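Local coordinates for protein alpha-Amylase (Thermotoga maritima, PDB 2B5D) that is an alpha-amylase of glycoside hydrolase family 57, at residues F51-I57 against G135-V140. Residues are numbered along the deposited sequence; the frame is centred on the assembly and turned at random.
Sequences FRLTMSI and GKLEIV
Strands 53-57 and 137-140 run side by side in parallel, with axes 4.5 Å apart at closest approach and crossing at -30°. Both are extended (phi -93 to -153°, psi 107 to 160°). The register pairs L53 with L137, T54 with E138, M55 with I139 and S56 with V140. L53 and M55 each donate and accept a backbone hydrogen bond: L53 N to K136 O (2.9 Å), E138 N to L53 O (2.9 Å), M55 N to E138 O (2.7 Å) and V140 N to M55 O (2.8 Å). I57 N donates weakly to V140 O, at 3.5 Å.

K136 loses the most surface. Its backbone is near helical (-76/-31). It follows G135, the first residue beyond helix 125-134 to leave helical angles, with phi 89°. The F51 ring, chi1 p, lies under K136: K136 CB sits 3.8 Å from the ring centroid, over its face, a CH-pi contact. F51 also stacks on F45.

L137, chi1 t and chi2 p, is next. Its CD1 lies 3.8 Å from L53 CD2 and 3.8 Å from M55 SD, on the sheet face covered by helices 125-134 (F128, Y131) and 360-373 (F368). On the other face, T54 CG2 meets V140 CG1 at 3.9 Å.

The strands are joined through a long helical insertion as a beta-alpha-beta crossover, neighbours in the parallel core of the sheet, as in the distorted beta/alpha barrel of family 57. Backbone hydrogen bonds fix the register. Apolar side chains bury the L53, M55, L137 and I139 face; on the other, T54 OG1 and S56 OG hydrogen-bond outside the pair, to A382 N and H10 ND1.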
ATOM      1  N   PHE A  51     -15.117 -32.515  36.004  1.00 60.18           N
ATOM      2  CA  PHE A  51     -14.530 -32.538  34.670  1.00 58.22           C
ATOM      3  C   PHE A  51     -13.068 -32.976  34.811  1.00 56.82           C
ATOM      4  O   PHE A  51     -12.526 -32.976  35.909  1.00 55.61           O
ATOM      5  CB  PHE A  51     -14.650 -31.137  34.009  1.00 58.20           C
ATOM      6  CG  PHE A  51     -13.690 -30.111  34.581  1.00 58.23           C
ATOM      7  CD1 PHE A  51     -14.002 -29.418  35.760  1.00 57.32           C
ATOM      8  CD2 PHE A  51     -12.459 -29.873  33.961  1.00 55.24           C
ATOM      9  CE1 PHE A  51     -13.105 -28.507  36.300  1.00 57.31           C
ATOM     10  CE2 PHE A  51     -11.554 -28.969  34.496  1.00 55.24           C
ATOM     11  CZ  PHE A  51     -11.877 -28.282  35.659  1.00 57.75           C
ATOM     12  N   ARG A  52     -12.458 -33.364  33.695  1.00 56.01           N
ATOM     13  CA  ARG A  52     -10.996 -33.460  33.573  1.00 55.11           C
ATOM     14  C   ARG A  52     -10.571 -32.793  32.262  1.00 54.17           C
ATOM     15  O   ARG A  52     -11.076 -33.130  31.192  1.00 53.41           O
ATOM     16  CB  ARG A  52     -10.500 -34.911  33.570  1.00 54.63           C
ATOM     17  CG  ARG A  52     -10.644 -35.689  34.857  1.00 55.80           C
ATOM     18  CD  ARG A  52      -9.951 -35.022  36.018  1.00 58.06           C
ATOM     19  NE  ARG A  52     -10.001 -35.901  37.166  1.00 60.35           N
ATOM     20  CZ  ARG A  52     -10.954 -35.883  38.089  1.00 61.77           C
ATOM     21  NH1 ARG A  52     -10.908 -36.756  39.078  1.00 62.08           N
ATOM     22  NH2 ARG A  52     -11.949 -35.003  38.034  1.00 63.63           N
ATOM     23  N   LEU A  53      -9.614 -31.873  32.356  1.00 53.27           N
ATOM     24  CA  LEU A  53      -9.177 -31.104  31.189  1.00 52.27           C
ATOM     25  C   LEU A  53      -7.738 -30.662  31.354  1.00 51.91           C
ATOM     26  O   LEU A  53      -7.310 -30.258  32.445  1.00 51.85           O
ATOM     27  CB  LEU A  53     -10.105 -29.888  30.970  1.00 52.28           C
ATOM     28  CG  LEU A  53      -9.745 -28.835  29.919  1.00 51.82           C
ATOM     29  CD1 LEU A  53     -10.046 -29.342  28.537  1.00 48.55           C
ATOM     30  CD2 LEU A  53     -10.402 -27.444  30.189  1.00 50.99           C
ATOM     31  N   THR A  54      -6.999 -30.782  30.261  1.00 51.55           N
ATOM     32  CA  THR A  54      -5.655 -30.271  30.143  1.00 50.85           C
ATOM     33  C   THR A  54      -5.602 -29.061  29.212  1.00 51.16           C
ATOM     34  O   THR A  54      -6.236 -29.037  28.173  1.00 51.37           O
ATOM     35  CB  THR A  54      -4.705 -31.373  29.621  1.00 51.41           C
ATOM     36  OG1 THR A  54      -5.025 -32.618  30.273  1.00 52.91           O
ATOM     37  CG2 THR A  54      -3.249 -31.018  29.876  1.00 47.18           C
ATOM     38  N   MET A  55      -4.837 -28.048  29.590  1.00 50.95           N
ATOM     39  CA  MET A  55      -4.704 -26.869  28.747  1.00 51.69           C
ATOM     40  C   MET A  55      -3.323 -26.238  28.914  1.00 50.04           C
ATOM     41  O   MET A  55      -2.668 -26.434  29.898  1.00 50.15           O
ATOM     42  CB  MET A  55      -5.818 -25.834  29.043  1.00 50.59           C
ATOM     43  CG  MET A  55      -5.740 -25.228  30.410  1.00 52.25           C
ATOM     44  SD  MET A  55      -7.076 -24.085  30.815  1.00 55.73           S
ATOM     45  CE  MET A  55      -6.790 -22.693  29.696  1.00 55.32           C
ATOM     46  N   SER A  56      -2.898 -25.524  27.890  1.00 49.64           N
ATOM     47  CA  SER A  56      -1.761 -24.625  27.943  1.00 48.44           C
ATOM     48  C   SER A  56      -2.297 -23.253  28.271  1.00 48.52           C
ATOM     49  O   SER A  56      -3.421 -22.893  27.864  1.00 47.49           O
ATOM     50  CB  SER A  56      -1.089 -24.567  26.566  1.00 48.22           C
ATOM     51  OG  SER A  56      -1.952 -23.939  25.628  1.00 47.15           O
ATOM     52  N   ILE A  57      -1.518 -22.502  29.048  1.00 48.15           N
ATOM     53  CA  ILE A  57      -1.645 -21.060  29.112  1.00 46.85           C
ATOM     54  C   ILE A  57      -0.238 -20.576  28.859  1.00 47.73           C
ATOM     55  O   ILE A  57       0.649 -20.747  29.719  1.00 47.37           O
ATOM     56  CB  ILE A  57      -2.196 -20.574  30.453  1.00 47.05           C
ATOM     57  CG1 ILE A  57      -3.496 -21.334  30.760  1.00 47.89           C
ATOM     58  CG2 ILE A  57      -2.440 -19.046  30.395  1.00 42.86           C
ATOM     59  CD1 ILE A  57      -4.184 -20.921  32.038  1.00 47.66           C
ATOM     60  N   GLY A 135      -7.016 -30.801  40.758  1.00 61.88           N
ATOM     61  CA  GLY A 135      -6.644 -31.961  39.931  1.00 59.13           C
ATOM     62  C   GLY A 135      -7.592 -32.210  38.761  1.00 58.09           C
ATOM     63  O   GLY A 135      -7.358 -33.080  37.922  1.00 58.05           O
ATOM     64  N   LYS A 136      -8.660 -31.433  38.694  1.00 57.04           N
ATOM     65  CA  LYS A 136      -9.614 -31.495  37.594  1.00 56.66           C
ATOM     66  C   LYS A 136      -9.044 -30.820  36.343  1.00 55.66           C
ATOM     67  O   LYS A 136      -9.360 -31.223  35.205  1.00 56.29           O
ATOM     68  CB  LYS A 136     -10.926 -30.821  37.999  1.00 57.08           C
ATOM     69  CG  LYS A 136     -11.524 -31.337  39.309  1.00 58.81           C
ATOM     70  CD  LYS A 136     -12.999 -30.965  39.445  1.00 63.05           C
ATOM     71  CE  LYS A 136     -13.180 -29.640  40.199  1.00 65.53           C
ATOM     72  NZ  LYS A 136     -14.259 -29.761  41.243  1.00 66.24           N
ATOM     73  N   LEU A 137      -8.210 -29.806  36.564  1.00 54.05           N
ATOM     74  CA  LEU A 137      -7.517 -29.113  35.483  1.00 52.94           C
ATOM     75  C   LEU A 137      -6.019 -29.385  35.592  1.00 52.90           C
ATOM     76  O   LEU A 137      -5.468 -29.466  36.696  1.00 53.06           O
ATOM     77  CB  LEU A 137      -7.767 -27.606  35.554  1.00 52.18           C
ATOM     78  CG  LEU A 137      -7.235 -26.748  34.412  1.00 50.09           C
ATOM     79  CD1 LEU A 137      -8.008 -27.032  33.082  1.00 49.35           C
ATOM     80  CD2 LEU A 137      -7.386 -25.320  34.802  1.00 48.05           C
ATOM     81  N   GLU A 138      -5.389 -29.539  34.431  1.00 51.56           N
ATOM     82  CA  GLU A 138      -3.960 -29.687  34.288  1.00 50.58           C
ATOM     83  C   GLU A 138      -3.541 -28.631  33.238  1.00 50.51           C
ATOM     84  O   GLU A 138      -4.100 -28.578  32.114  1.00 50.61           O
ATOM     85  CB  GLU A 138      -3.646 -31.141  33.875  1.00 50.14           C
ATOM     86  CG  GLU A 138      -2.283 -31.443  33.299  1.00 48.99           C
ATOM     87  CD  GLU A 138      -1.137 -31.320  34.307  1.00 51.74           C
ATOM     88  OE1 GLU A 138       0.009 -31.563  33.877  1.00 53.54           O
ATOM     89  OE2 GLU A 138      -1.335 -30.976  35.504  1.00 50.22           O
ATOM     90  N   ILE A 139      -2.631 -27.744  33.659  1.00 49.04           N
ATOM     91  CA  ILE A 139      -2.107 -26.639  32.853  1.00 47.53           C
ATOM     92  C   ILE A 139      -0.632 -26.864  32.579  1.00 46.81           C
ATOM     93  O   ILE A 139       0.175 -26.928  33.505  1.00 45.88           O
ATOM     94  CB  ILE A 139      -2.196 -25.284  33.603  1.00 47.38           C
ATOM     95  CG1 ILE A 139      -3.562 -25.071  34.236  1.00 45.99           C
ATOM     96  CG2 ILE A 139      -1.766 -24.145  32.718  1.00 47.65           C
ATOM     97  CD1 ILE A 139      -3.542 -23.992  35.238  1.00 47.28           C
ATOM     98  N   VAL A 140      -0.308 -26.988  31.294  1.00 46.02           N
ATOM     99  CA  VAL A 140       1.031 -27.137  30.815  1.00 44.49           C
ATOM    100  C   VAL A 140       1.602 -25.761  30.361  1.00 45.15           C
ATOM    101  O   VAL A 140       0.847 -24.796  30.120  1.00 44.85           O
ATOM    102  CB  VAL A 140       1.046 -28.152  29.683  1.00 44.97           C
ATOM    103  CG1 VAL A 140       0.304 -29.434  30.122  1.00 45.06           C
ATOM    104  CG2 VAL A 140       0.422 -27.587  28.422  1.00 43.67           C
TER